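Lovastatin nonaketide synthase mokA (Monascus pilosus, PDB 6AD3) catalyses the iterative nine-step assembly of the lovastatin (monacolin K) polyketide, the chain described here being its condensation domain. Local coordinates at residues N99-M104 with E170-L175; T153-Q158 with G185-L190; P275-M280 with F433-D438. The protein carries 1 engineered substitution. All blocks are in the same frame, centred on the assembly; numbering follows the deposited sequence.

Interaction 1: N99-M104 with E170-L175. Engineered in segment 170-175: Trp173 (natural residue Arg).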
loop_
_atom_site.group_PDB
_atom_site.type_symbol
_atom_site.label_atom_id
_atom_site.label_comp_id
_atom_site.label_asym_id
_atom_site.label_seq_id
_atom_site.Cartn_x
_atom_site.Cartn_y
_atom_site.Cartn_z
ATOM N N ASN A 99 10.428 -0.028 -6.154
ATOM C CA ASN A 99 11.051 0.213 -4.874
ATOM C C ASN A 99 10.060 0.880 -3.905
ATOM O O ASN A 99 9.133 1.584 -4.323
ATOM C CB ASN A 99 12.258 1.147 -5.016
ATOM C CG ASN A 99 13.464 0.486 -5.705
ATOM O OD1 ASN A 99 13.480 -0.705 -6.040
ATOM N ND2 ASN A 99 14.512 1.299 -5.905
ATOM N N ASN A 100 10.284 0.655 -2.610
ATOM C CA ASN A 100 9.511 1.319 -1.557
ATOM C C ASN A 100 10.456 1.918 -0.545
ATOM O O ASN A 100 11.429 1.261 -0.105
ATOM C CB ASN A 100 8.611 0.310 -0.848
ATOM C CG ASN A 100 7.729 -0.453 -1.785
ATOM O OD1 ASN A 100 6.634 0.008 -2.128
ATOM N ND2 ASN A 100 8.217 -1.588 -2.280
ATOM N N THR A 101 10.223 3.170 -0.178
ATOM C CA THR A 101 11.161 3.906 0.650
ATOM C C THR A 101 10.440 4.831 1.631
ATOM O O THR A 101 9.703 5.715 1.219
ATOM C CB THR A 101 12.135 4.734 -0.224
ATOM O OG1 THR A 101 12.579 3.971 -1.354
ATOM C CG2 THR A 101 13.353 5.196 0.584
ATOM N N ILE A 102 10.598 4.561 2.926
ATOM C CA ILE A 102 9.864 5.272 3.981
ATOM C C ILE A 102 10.883 5.938 4.898
ATOM O O ILE A 102 11.719 5.242 5.499
ATOM C CB ILE A 102 9.023 4.305 4.839
ATOM C CG1 ILE A 102 8.141 3.442 3.954
ATOM C CG2 ILE A 102 8.156 5.096 5.831
ATOM C CD1 ILE A 102 7.171 4.222 3.053
ATOM N N GLY A 103 10.855 7.286 4.953
ATOM C CA GLY A 103 11.794 8.044 5.793
ATOM C C GLY A 103 11.083 8.697 6.981
ATOM O O GLY A 103 10.023 9.265 6.823
ATOM N N MET A 104 11.594 8.492 8.175
ATOM C CA MET A 104 11.052 9.112 9.343
ATOM C C MET A 104 12.068 10.089 9.939
ATOM O O MET A 104 13.112 9.680 10.477
ATOM C CB MET A 104 10.646 8.080 10.374
ATOM C CG MET A 104 9.845 8.703 11.537
ATOM S SD MET A 104 8.278 9.583 11.116
ATOM C CE MET A 104 7.161 8.206 10.846
ATOM N N GLU A 170 18.815 14.173 0.227
ATOM C CA GLU A 170 19.507 13.698 -0.955
ATOM C C GLU A 170 19.760 12.184 -0.855
ATOM O O GLU A 170 19.554 11.443 -1.821
ATOM C CB GLU A 170 20.819 14.484 -1.142
ATOM C CG GLU A 170 21.645 14.008 -2.302
ATOM C CD GLU A 170 22.948 14.789 -2.453
ATOM O OE1 GLU A 170 24.020 14.144 -2.504
ATOM O OE2 GLU A 170 22.895 16.034 -2.499
ATOM N N GLY A 171 20.201 11.738 0.312
ATOM C CA GLY A 171 20.416 10.321 0.545
ATOM C C GLY A 171 19.113 9.535 0.355
ATOM O O GLY A 171 19.115 8.441 -0.175
ATOM N N TYR A 172 18.038 10.060 0.922
ATOM C CA TYR A 172 16.705 9.449 0.780
ATOM C C TYR A 172 16.335 9.228 -0.682
ATOM O O TYR A 172 15.974 8.136 -1.073
ATOM C CB TYR A 172 15.657 10.305 1.497
ATOM C CG TYR A 172 14.234 9.835 1.242
ATOM C CD1 TYR A 172 13.638 8.850 2.046
ATOM C CD2 TYR A 172 13.519 10.302 0.148
ATOM C CE1 TYR A 172 12.341 8.410 1.809
ATOM C CE2 TYR A 172 12.220 9.829 -0.109
ATOM C CZ TYR A 172 11.661 8.864 0.708
ATOM O OH TYR A 172 10.354 8.423 0.480
ATOM N N TRP A 173 16.439 10.266 -1.497
ATOM C CA TRP A 173 16.083 10.143 -2.907
ATOM C C TRP A 173 17.044 9.242 -3.700
ATOM O O TRP A 173 16.632 8.588 -4.669
ATOM C CB TRP A 173 15.924 11.531 -3.552
ATOM C CG TRP A 173 14.740 12.285 -3.027
ATOM C CD1 TRP A 173 14.749 13.305 -2.121
ATOM C CD2 TRP A 173 13.361 11.933 -3.208
ATOM N NE1 TRP A 173 13.456 13.721 -1.867
ATOM C CE2 TRP A 173 12.593 12.837 -2.456
ATOM C CE3 TRP A 173 12.702 10.970 -3.983
ATOM C CZ2 TRP A 173 11.197 12.762 -2.400
ATOM C CZ3 TRP A 173 11.329 10.899 -3.945
ATOM C CH2 TRP A 173 10.588 11.767 -3.140
ATOM N N GLN A 174 18.285 9.084 -3.225
ATOM C CA GLN A 174 19.165 8.046 -3.780
ATOM C C GLN A 174 18.661 6.619 -3.454
ATOM O O GLN A 174 18.636 5.735 -4.329
ATOM C CB GLN A 174 20.616 8.212 -3.259
ATOM C CG GLN A 174 21.353 9.406 -3.848
ATOM C CD GLN A 174 22.563 9.859 -2.995
ATOM O OE1 GLN A 174 23.045 10.989 -3.143
ATOM N NE2 GLN A 174 23.030 8.994 -2.094
ATOM N N LEU A 175 18.120 6.442 -2.246
ATOM C CA LEU A 175 17.576 5.139 -1.834
ATOM C C LEU A 175 16.300 4.794 -2.615
ATOM O O LEU A 175 16.094 3.648 -2.987
ATOM C CB LEU A 175 17.315 5.105 -0.330
ATOM C CG LEU A 175 18.535 5.119 0.589
ATOM C CD1 LEU A 175 18.106 5.279 2.042
ATOM C CD2 LEU A 175 19.386 3.862 0.444
HETATM O O HOH W 1 14.070 1.694 -2.132
#
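Tyr172 and Thr101 lie alongside with their ends pointing opposite ways, the Thr101 methyl CG2 3.6 Å from Tyr172 CE1, and this pairing shows how a helix can be fastened to a sheet by one aromatic side chain. A chi1 of 173° carries the Tyr172 ring away from its own backbone nitrogen and over to strand 100-104, where the hydroxyl OH donates to Thr101 O at 2.9 Å. The donor stands 51° above the carbonyl plane instead of on a lone pair. Thr460 OG1 is a second hydrogen-bond partner of the same hydroxyl, which is thus gripped from two strands. The Ile102 carbonyl carbon meets the ring at its edge, and Gly103, with no side chain, brings its backbone N to 3.7 Å from Tyr172 CE1.

The other branch of Thr101 is polar. OG1 lies beside its own backbone N (chi1 -42°) and reaches a water at 2.8 Å, which donates at 2.9 Å to Leu175 O, bridging helix and strand. On the apolar side of Thr101, Leu175 CB lies 4.1 Å from Thr101 CG2. Asn99 ND2 donates to Val176 O, the last residue of the helix, and to Thr178 O just beyond it.

Segment 170-175 of helix 165-176 runs nearly antiparallel to strand 100-104, their axes 9.0 Å apart at closest. Tyr172 and Leu175 also touch strand 199-206, Leu175 reaches strand 188-195, and strand 453-460 flanks strand 100-107 on its other side.

Interaction 2: T153-Q158 with G185-L190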
loop_
_atom_site.group_PDB
_atom_site.type_symbol
_atom_site.label_atom_id
_atom_site.label_comp_id
_atom_site.label_asym_id
_atom_site.label_seq_id
_atom_site.Cartn_x
_atom_site.Cartn_y
_atom_site.Cartn_z
ATOM N N THR A 153 21.879 -12.988 7.154
ATOM C CA THR A 153 21.399 -11.952 6.239
ATOM C C THR A 153 22.486 -11.497 5.269
ATOM O O THR A 153 23.680 -11.392 5.633
ATOM C CB THR A 153 20.830 -10.712 7.017
ATOM O OG1 THR A 153 20.151 -9.820 6.099
ATOM C CG2 THR A 153 21.919 -9.972 7.721
ATOM N N LYS A 154 22.053 -11.025 4.117
ATOM C CA LYS A 154 22.906 -10.283 3.205
ATOM C C LYS A 154 22.568 -8.803 3.159
ATOM O O LYS A 154 23.227 -8.047 2.475
ATOM C CB LYS A 154 22.820 -10.881 1.804
ATOM C CG LYS A 154 22.810 -12.400 1.792
ATOM C CD LYS A 154 24.155 -12.985 2.130
ATOM C CE LYS A 154 24.105 -14.511 2.146
ATOM N NZ LYS A 154 24.754 -15.077 3.375
ATOM N N ASN A 155 21.628 -8.367 3.999
ATOM C CA ASN A 155 21.340 -6.985 4.120
ATOM C C ASN A 155 22.231 -6.323 5.138
ATOM O O ASN A 155 22.842 -7.017 5.977
ATOM C CB ASN A 155 19.847 -6.783 4.467
ATOM C CG ASN A 155 18.933 -7.027 3.268
ATOM O OD1 ASN A 155 19.195 -6.540 2.172
ATOM N ND2 ASN A 155 17.942 -7.908 3.437
ATOM N N LYS A 156 22.366 -4.993 5.024
ATOM C CA LYS A 156 23.281 -4.225 5.883
ATOM C C LYS A 156 22.565 -3.058 6.520
ATOM O O LYS A 156 21.529 -2.564 6.005
ATOM C CB LYS A 156 24.487 -3.678 5.104
ATOM C CG LYS A 156 25.161 -4.674 4.209
ATOM C CD LYS A 156 25.941 -5.684 5.009
ATOM C CE LYS A 156 26.900 -6.439 4.099
ATOM N NZ LYS A 156 27.586 -7.511 4.851
ATOM N N VAL A 157 23.100 -2.644 7.648
ATOM C CA VAL A 157 22.632 -1.454 8.364
ATOM C C VAL A 157 23.677 -0.371 8.226
ATOM O O VAL A 157 24.872 -0.625 8.447
ATOM C CB VAL A 157 22.417 -1.768 9.846
ATOM C CG1 VAL A 157 21.941 -0.539 10.605
ATOM C CG2 VAL A 157 21.439 -2.925 9.993
ATOM N N GLN A 158 23.235 0.864 7.985
ATOM C CA GLN A 158 24.163 1.973 7.859
ATOM C C GLN A 158 23.767 3.119 8.722
ATOM O O GLN A 158 22.573 3.459 8.813
ATOM C CB GLN A 158 24.238 2.440 6.432
ATOM C CG GLN A 158 24.789 1.374 5.498
ATOM C CD GLN A 158 24.446 1.639 4.083
ATOM O OE1 GLN A 158 25.253 2.201 3.339
ATOM N NE2 GLN A 158 23.222 1.322 3.705
ATOM N N GLY A 185 19.980 -11.757 -2.171
ATOM C CA GLY A 185 19.384 -11.413 -0.900
ATOM C C GLY A 185 19.589 -9.978 -0.479
ATOM O O GLY A 185 19.406 -9.646 0.679
ATOM N N ASP A 186 19.798 -9.107 -1.457
ATOM C CA ASP A 186 19.899 -7.666 -1.219
ATOM C C ASP A 186 18.522 -7.066 -1.469
ATOM O O ASP A 186 18.075 -7.004 -2.620
ATOM C CB ASP A 186 20.924 -7.057 -2.218
ATOM C CG ASP A 186 20.994 -5.572 -2.134
ATOM O OD1 ASP A 186 21.086 -5.075 -1.009
ATOM O OD2 ASP A 186 20.873 -4.884 -3.172
ATOM N N THR A 187 17.769 -6.878 -0.383
ATOM C CA THR A 187 16.342 -6.632 -0.447
ATOM C C THR A 187 15.859 -5.477 0.428
ATOM O O THR A 187 14.692 -5.084 0.329
ATOM C CB THR A 187 15.542 -7.879 -0.031
ATOM O OG1 THR A 187 15.860 -8.199 1.344
ATOM C CG2 THR A 187 15.890 -9.051 -0.928
ATOM N N LEU A 188 16.740 -4.920 1.271
ATOM C CA LEU A 188 16.339 -3.915 2.272
ATOM C C LEU A 188 17.439 -2.856 2.376
ATOM O O LEU A 188 18.647 -3.151 2.133
ATOM C CB LEU A 188 16.247 -4.579 3.635
ATOM C CG LEU A 188 15.020 -5.244 4.181
ATOM C CD1 LEU A 188 15.235 -5.421 5.705
ATOM C CD2 LEU A 188 13.749 -4.433 3.932
ATOM N N ARG A 189 17.053 -1.637 2.713
ATOM C CA ARG A 189 18.012 -0.656 3.222
ATOM C C ARG A 189 17.526 -0.146 4.553
ATOM O O ARG A 189 16.337 0.081 4.728
ATOM C CB ARG A 189 18.175 0.528 2.251
ATOM C CG ARG A 189 18.372 0.119 0.795
ATOM C CD ARG A 189 19.825 -0.044 0.466
ATOM N NE ARG A 189 20.016 -0.491 -0.921
ATOM C CZ ARG A 189 20.242 -1.744 -1.268
ATOM N NH1 ARG A 189 19.997 -2.709 -0.395
ATOM N NH2 ARG A 189 20.484 -2.049 -2.552
ATOM N N LEU A 190 18.417 -0.155 5.540
ATOM C CA LEU A 190 18.108 0.395 6.859
ATOM C C LEU A 190 19.168 1.416 7.214
ATOM O O LEU A 190 20.314 1.031 7.400
ATOM C CB LEU A 190 18.110 -0.701 7.912
ATOM C CG LEU A 190 17.115 -1.840 7.700
ATOM C CD1 LEU A 190 17.418 -3.028 8.584
ATOM C CD2 LEU A 190 15.695 -1.369 7.920
HETATM O O HOH W 2 19.377 -10.993 3.057
HETATM O O HOH W 3 22.649 -5.648 1.042
HETATM O O HOH W 4 21.253 -0.400 4.384
HETATM O O HOH W 5 21.308 -3.904 2.662
#
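A single asparagine side chain stands in for strand pairing here: Asn155 OD1 accepts from two successive backbone nitrogens, Thr187 N and Leu188 N. The two donors approach differently. Thr187 N lies in the carbonyl plane on a lone pair, 2.9 Å from Asn155 OD1, whereas Leu188 N stands 51° above that plane. The other end of the amide completes the grip, Asn155 ND2 donating within the amide plane to Thr187 OG1 at 3.0 Å. Phe129 O is a further acceptor for ND2, so the amide is held at both ends and its rotation is fixed. The Leu188 side chain runs at about a right angle to the asparagine, its CB 3.7 Å from Asn155 CG.

An ST turn sets the asparagine up, since Thr153 OG1 accepts from Asn155 N. Waters fill in where the backbones are too far apart to bond: one links Lys154 N to Gly185 O, another ties Lys156 O and Gln158 NE2 to Leu190 N. The direct backbone hydrogen bond across the segments is Gln158 N to Leu190 O, 3.0 Å. Within segment 185-190, Arg189 forms an end-on salt bridge with Asp186, NH1 to OD1 and NH2 to OD2, and NH1 also donates to Leu188 O.

The contact opens the parallel pair of a beta-alpha-beta unit, strand 157-161 and strand 188-195 with helix 165-176 between them in the chain. Helix 112-125 packs on Val157, Leu188 and Leu190, and strand 199-206 continues the sheet beyond strand 188-195.

Interaction 3: P275-M280 with F433-D438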
loop_
_atom_site.group_PDB
_atom_site.type_symbol
_atom_site.label_atom_id
_atom_site.label_comp_id
_atom_site.label_asym_id
_atom_site.label_seq_id
_atom_site.Cartn_x
_atom_site.Cartn_y
_atom_site.Cartn_z
ATOM N N PRO A 275 -16.574 -2.722 -17.368
ATOM C CA PRO A 275 -16.423 -1.278 -17.497
ATOM C C PRO A 275 -15.178 -0.776 -16.764
ATOM O O PRO A 275 -14.837 -1.284 -15.710
ATOM C CB PRO A 275 -17.699 -0.713 -16.816
ATOM C CG PRO A 275 -18.596 -1.902 -16.570
ATOM C CD PRO A 275 -17.649 -3.063 -16.420
ATOM N N VAL A 276 -14.567 0.260 -17.305
ATOM C CA VAL A 276 -13.418 0.852 -16.689
ATOM C C VAL A 276 -13.789 2.280 -16.306
ATOM O O VAL A 276 -14.698 2.873 -16.874
ATOM C CB VAL A 276 -12.209 0.847 -17.642
ATOM C CG1 VAL A 276 -11.927 -0.566 -18.116
ATOM C CG2 VAL A 276 -12.449 1.767 -18.830
ATOM N N LEU A 277 -13.194 2.755 -15.232
ATOM C CA LEU A 277 -13.460 4.065 -14.742
ATOM C C LEU A 277 -13.247 5.118 -15.842
ATOM O O LEU A 277 -12.168 5.178 -16.465
ATOM C CB LEU A 277 -12.522 4.340 -13.573
ATOM C CG LEU A 277 -12.845 5.559 -12.712
ATOM C CD1 LEU A 277 -14.102 5.275 -11.888
ATOM C CD2 LEU A 277 -11.640 5.860 -11.813
ATOM N N PRO A 278 -14.231 6.012 -16.033
ATOM C CA PRO A 278 -13.998 7.125 -16.967
ATOM C C PRO A 278 -12.936 8.087 -16.510
ATOM O O PRO A 278 -12.525 8.088 -15.335
ATOM C CB PRO A 278 -15.373 7.819 -17.031
ATOM C CG PRO A 278 -16.330 6.706 -16.752
ATOM C CD PRO A 278 -15.652 5.928 -15.648
ATOM N N ARG A 279 -12.479 8.938 -17.422
ATOM C CA ARG A 279 -11.669 10.079 -17.014
ATOM C C ARG A 279 -12.486 10.993 -16.115
ATOM O O ARG A 279 -13.665 11.219 -16.349
ATOM C CB ARG A 279 -11.152 10.854 -18.252
ATOM C CG ARG A 279 -10.137 11.936 -17.890
ATOM C CD ARG A 279 -9.458 12.528 -19.137
ATOM N NE ARG A 279 -10.431 13.052 -20.085
ATOM C CZ ARG A 279 -11.033 14.244 -19.982
ATOM N NH1 ARG A 279 -10.813 15.028 -18.928
ATOM N NH2 ARG A 279 -11.883 14.651 -20.928
ATOM N N MET A 280 -11.876 11.466 -15.041
ATOM C CA MET A 280 -12.533 12.437 -14.150
ATOM C C MET A 280 -12.414 13.840 -14.710
ATOM O O MET A 280 -11.364 14.228 -15.194
ATOM C CB MET A 280 -11.913 12.409 -12.755
ATOM C CG MET A 280 -12.055 11.079 -12.032
ATOM S SD MET A 280 -11.235 11.158 -10.431
ATOM C CE MET A 280 -9.502 11.080 -10.933
ATOM N N PHE A 433 -10.220 -3.045 -11.571
ATOM C CA PHE A 433 -10.517 -1.781 -10.906
ATOM C C PHE A 433 -9.420 -0.781 -11.188
ATOM O O PHE A 433 -8.258 -1.174 -11.325
ATOM C CB PHE A 433 -10.694 -1.967 -9.381
ATOM C CG PHE A 433 -9.572 -2.726 -8.704
ATOM C CD1 PHE A 433 -9.517 -4.120 -8.764
ATOM C CD2 PHE A 433 -8.543 -2.056 -8.024
ATOM C CE1 PHE A 433 -8.487 -4.819 -8.158
ATOM C CE2 PHE A 433 -7.512 -2.760 -7.446
ATOM C CZ PHE A 433 -7.476 -4.143 -7.507
ATOM N N GLN A 434 -9.788 0.509 -11.229
ATOM C CA GLN A 434 -8.842 1.561 -11.627
ATOM C C GLN A 434 -8.691 2.625 -10.537
ATOM O O GLN A 434 -7.919 3.553 -10.687
ATOM C CB GLN A 434 -9.281 2.233 -12.932
ATOM C CG GLN A 434 -9.299 1.268 -14.117
ATOM C CD GLN A 434 -10.505 0.343 -14.158
ATOM O OE1 GLN A 434 -11.665 0.758 -13.987
ATOM N NE2 GLN A 434 -10.240 -0.932 -14.395
ATOM N N ALA A 435 -9.393 2.430 -9.440
ATOM C CA ALA A 435 -9.283 3.267 -8.260
ATOM C C ALA A 435 -8.931 2.404 -7.046
ATOM O O ALA A 435 -9.483 1.308 -6.859
ATOM C CB ALA A 435 -10.616 3.953 -7.995
ATOM N N VAL A 436 -8.105 2.956 -6.159
ATOM C CA VAL A 436 -7.747 2.290 -4.905
ATOM C C VAL A 436 -7.949 3.252 -3.742
ATOM O O VAL A 436 -7.680 4.450 -3.865
ATOM C CB VAL A 436 -6.281 1.793 -4.941
ATOM C CG1 VAL A 436 -5.753 1.415 -3.551
ATOM C CG2 VAL A 436 -6.138 0.614 -5.895
ATOM N N PHE A 437 -8.309 2.672 -2.592
ATOM C CA PHE A 437 -8.445 3.351 -1.331
ATOM C C PHE A 437 -7.644 2.588 -0.277
ATOM O O PHE A 437 -7.866 1.388 -0.040
ATOM C CB PHE A 437 -9.917 3.408 -0.907
ATOM C CG PHE A 437 -10.144 4.110 0.436
ATOM C CD1 PHE A 437 -9.949 5.467 0.551
ATOM C CD2 PHE A 437 -10.498 3.407 1.573
ATOM C CE1 PHE A 437 -10.132 6.124 1.761
ATOM C CE2 PHE A 437 -10.777 4.078 2.765
ATOM C CZ PHE A 437 -10.572 5.423 2.865
ATOM N N ASP A 438 -6.725 3.274 0.378
ATOM C CA ASP A 438 -5.843 2.638 1.368
ATOM C C ASP A 438 -5.818 3.477 2.623
ATOM O O ASP A 438 -5.275 4.594 2.631
ATOM C CB ASP A 438 -4.433 2.485 0.785
ATOM C CG ASP A 438 -3.448 1.777 1.741
ATOM O OD1 ASP A 438 -3.746 1.699 2.929
ATOM O OD2 ASP A 438 -2.451 1.195 1.232
HETATM O O HOH W 6 -14.096 -0.126 -12.578
HETATM O O HOH W 7 -12.637 -2.731 -14.979
#
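Gln434 and Leu277 join a long loop to the start of strand 435-440, an inner strand of a six-stranded mixed sheet. Condensation domains are built from two chloramphenicol-acetyltransferase-like lobes, and this sheet is that of the C-terminal lobe. The direct polar link is one hydrogen bond, Leu277 N to Gln434 OE1, 2.8 Å long and fairly straight at 164°, with the donor raised 37° from the carbonyl plane of the amide. A bend at chi2 (78°) turns the end of the glutamine chain to the loop backbone. Its other end is occupied as well, for NE2 donates to Ala430 O, a pairing that fixes which way round the amide sits.

Water adds a second polar layer: one molecule donates to Pro275 O at 2.7 Å and accepts from Gln434 NE2, while another lies 2.9 Å from Gln434 OE1 and may donate to it.

Val276 CB makes a van der Waals contact with Gln434 OE1 at 3.7 Å. Apolar contacts lie beside these bonds. Leu277, buried, points at the strand and also packs on Phe348 and Val468 of the two strands that flank 435-440. Its CB lies 3.9 Å from Gln434 CB, and its CD2 methyl approaches the CB of Ala435 to 4.4 Å.

Overall arrangement
Interactions 1 and 2 belong to one five-stranded sheet and share a beta-alpha-beta unit: interaction 1 sets its helix on strand 100-107, interaction 2 opens its parallel strand pair. They touch directly, Leu175 CD2 lying 3.9 Å from Arg189 CG. Interaction 3 serves the six-stranded sheet, its centre about 28 Å from that of interaction 1 and about 36 Å from that of interaction 2. The chemistry differs with place. Buried interaction 1 relies on an aromatic ring, its hydroxyl and one bridging water; partly buried interaction 2, at an outermost strand, on an amide and four waters. Interaction 3, largely buried yet with exposed loop residues, combines an amide, two waters and apolar packing.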